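Local coordinates for tailspike protein (Siphovirus 9NA, PDB 3RIQ) that probably recognises the lipopolysaccharide of Salmonella as the phage's receptor and cleaves its O-antigen chains as an endorhamnosidase, at residues A[79-84]-A[157-162]. Numbering follows the deposited sequence.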
loop_
_atom_site.group_PDB
_atom_site.type_symbol
_atom_site.label_atom_id
_atom_site.label_comp_id
_atom_site.label_asym_id
_atom_site.label_seq_id
_atom_site.Cartn_x
_atom_site.Cartn_y
_atom_site.Cartn_z
ATOM N N LYS A 79 21.936 -23.481 -10.707
ATOM C CA LYS A 79 21.801 -22.523 -9.621
ATOM C C LYS A 79 23.175 -22.077 -9.159
ATOM O O LYS A 79 24.086 -22.919 -9.070
ATOM C CB LYS A 79 21.021 -23.128 -8.441
ATOM C CG LYS A 79 20.677 -22.133 -7.327
ATOM C CD LYS A 79 19.877 -22.823 -6.215
ATOM C CE LYS A 79 18.418 -23.084 -6.647
ATOM N NZ LYS A 79 17.647 -23.948 -5.652
ATOM N N VAL A 80 23.327 -20.783 -8.873
ATOM C CA VAL A 80 24.596 -20.218 -8.425
ATOM C C VAL A 80 24.358 -19.611 -7.046
ATOM O O VAL A 80 23.529 -18.675 -6.873
ATOM C CB VAL A 80 25.129 -19.160 -9.445
ATOM C CG1 VAL A 80 26.514 -18.652 -9.019
ATOM C CG2 VAL A 80 25.206 -19.767 -10.861
ATOM N N ILE A 81 25.037 -20.170 -6.047
ATOM C CA ILE A 81 24.703 -19.908 -4.639
ATOM C C ILE A 81 25.765 -19.023 -3.991
ATOM O O ILE A 81 26.945 -19.398 -3.885
ATOM C CB ILE A 81 24.597 -21.241 -3.864
ATOM C CG1 ILE A 81 23.588 -22.166 -4.572
ATOM C CG2 ILE A 81 24.210 -21.008 -2.412
ATOM C CD1 ILE A 81 23.470 -23.536 -3.942
ATOM N N SER A 82 25.332 -17.831 -3.605
ATOM C CA SER A 82 26.165 -16.836 -2.919
ATOM C C SER A 82 27.500 -16.504 -3.589
ATOM O O SER A 82 28.504 -16.404 -2.919
ATOM C CB SER A 82 26.440 -17.256 -1.489
ATOM O OG SER A 82 25.224 -17.490 -0.785
ATOM N N PRO A 83 27.506 -16.227 -4.885
ATOM C CA PRO A 83 28.762 -15.764 -5.459
ATOM C C PRO A 83 29.109 -14.368 -4.970
ATOM O O PRO A 83 28.246 -13.641 -4.490
ATOM C CB PRO A 83 28.438 -15.697 -6.951
ATOM C CG PRO A 83 26.956 -15.399 -6.981
ATOM C CD PRO A 83 26.397 -16.178 -5.861
ATOM N N HIS A 84 30.389 -14.032 -5.087
ATOM C CA HIS A 84 30.893 -12.717 -4.680
ATOM C C HIS A 84 31.941 -12.217 -5.671
ATOM O O HIS A 84 32.998 -12.813 -5.784
ATOM C CB HIS A 84 31.505 -12.799 -3.273
ATOM C CG HIS A 84 31.851 -11.467 -2.672
ATOM N ND1 HIS A 84 31.518 -11.142 -1.375
ATOM C CD2 HIS A 84 32.525 -10.392 -3.165
ATOM C CE1 HIS A 84 31.959 -9.919 -1.105
ATOM N NE2 HIS A 84 32.591 -9.453 -2.166
ATOM N N ILE A 157 19.102 -19.643 -11.563
ATOM C CA ILE A 157 18.784 -18.904 -10.338
ATOM C C ILE A 157 20.072 -18.537 -9.619
ATOM O O ILE A 157 20.912 -19.408 -9.401
ATOM C CB ILE A 157 17.833 -19.755 -9.388
ATOM C CG1 ILE A 157 16.538 -20.154 -10.129
ATOM C CG2 ILE A 157 17.540 -18.976 -8.080
ATOM C CD1 ILE A 157 15.633 -21.066 -9.324
ATOM N N PHE A 158 20.218 -17.260 -9.264
ATOM C CA PHE A 158 21.302 -16.798 -8.396
ATOM C C PHE A 158 20.694 -16.496 -7.038
ATOM O O PHE A 158 19.747 -15.711 -6.966
ATOM C CB PHE A 158 21.936 -15.498 -8.961
ATOM C CG PHE A 158 23.005 -15.728 -9.995
ATOM C CD1 PHE A 158 22.717 -16.391 -11.192
ATOM C CD2 PHE A 158 24.284 -15.220 -9.792
ATOM C CE1 PHE A 158 23.747 -16.630 -12.163
ATOM C CE2 PHE A 158 25.308 -15.431 -10.752
ATOM C CZ PHE A 158 25.019 -16.136 -11.964
ATOM N N THR A 159 21.252 -17.050 -5.977
ATOM C CA THR A 159 20.793 -16.726 -4.644
ATOM C C THR A 159 21.825 -15.967 -3.829
ATOM O O THR A 159 22.966 -16.343 -3.728
ATOM C CB THR A 159 20.285 -17.965 -3.872
ATOM O OG1 THR A 159 21.337 -18.928 -3.644
ATOM C CG2 THR A 159 19.177 -18.618 -4.664
ATOM N N HIS A 160 21.367 -14.877 -3.246
ATOM C CA HIS A 160 22.198 -14.056 -2.364
ATOM C C HIS A 160 23.545 -13.645 -2.939
ATOM O O HIS A 160 24.579 -13.748 -2.280
ATOM C CB HIS A 160 22.382 -14.736 -0.996
ATOM C CG HIS A 160 21.102 -15.231 -0.386
ATOM N ND1 HIS A 160 20.784 -16.575 -0.278
ATOM C CD2 HIS A 160 20.072 -14.553 0.172
ATOM C CE1 HIS A 160 19.606 -16.701 0.316
ATOM N NE2 HIS A 160 19.150 -15.486 0.593
ATOM N N PRO A 161 23.561 -13.158 -4.177
ATOM C CA PRO A 161 24.841 -12.697 -4.710
ATOM C C PRO A 161 25.374 -11.473 -4.008
ATOM O O PRO A 161 24.608 -10.607 -3.618
ATOM C CB PRO A 161 24.517 -12.386 -6.163
ATOM C CG PRO A 161 23.045 -11.928 -6.128
ATOM C CD PRO A 161 22.445 -12.911 -5.111
ATOM N N GLU A 162 26.692 -11.390 -3.939
ATOM C CA GLU A 162 27.398 -10.278 -3.281
ATOM C C GLU A 162 28.383 -9.619 -4.240
ATOM O O GLU A 162 28.680 -10.168 -5.320
ATOM C CB GLU A 162 28.198 -10.817 -2.080
ATOM C CG GLU A 162 27.383 -11.669 -1.120
ATOM C CD GLU A 162 28.109 -12.007 0.176
ATOM O OE1 GLU A 162 29.344 -11.790 0.300
ATOM O OE2 GLU A 162 27.444 -12.500 1.105
HETATM O O HOH W 1 22.535 -18.479 -1.120
#
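Val-80 covers one face of the Phe-158 ring: its CB stands 3.8 Å from the ring centroid and 3° off the normal, a CH-pi contact; CG2 lies over the same face, nearest CE1 (3.7 Å), and CG1 approaches CE2. Pro-83 meets the same ring obliquely, CG to CD2. The His-84 ring has the carbonyl carbon of Glu-162 over one face, toward the rim, while His-84 ND1 donates to Glu-162 OE1 at 2.8 Å; the bond is bent, 140° at the hydrogen, and uses the anti lone pair of OE1, which sits 22° out of the His-84 ring plane. The other oxygen, OE2, bonds to Asn-183 and to Asn-155 of the second subunit, so the carboxylate is gripped at both oxygens. At the edge of the His-160 ring, in its plane, one water bonds ND1 at 2.7 Å, Ser-82 OG and Thr-159 OG1, the last set between its own backbone N and carbonyl carbon. His-160 NE2 bonds to Glu-179 of the second subunit.

The backbones run nearly parallel, with Val-80 N to Ile-157 O at 2.8 Å and Thr-159 N to Val-80 O at 2.9 Å. Ser-82 and His-160 both take left-handed backbone angles, which turns both chains alike; Ser-82 N to Thr-159 O (2.8 Å) carries the bonding into the turn, and Glu-162 N to Pro-83 O (2.8 Å) continues it beyond. The two segments are equivalent pieces of successive coils of this protein's right-handed beta-helix, their turns stacked in register. Strand 56-59 pairs with the other side of 79-81, strand 176-179 with that of 157-159, and Phe-170 of strand 166-171 packs edge-to-face with Phe-158.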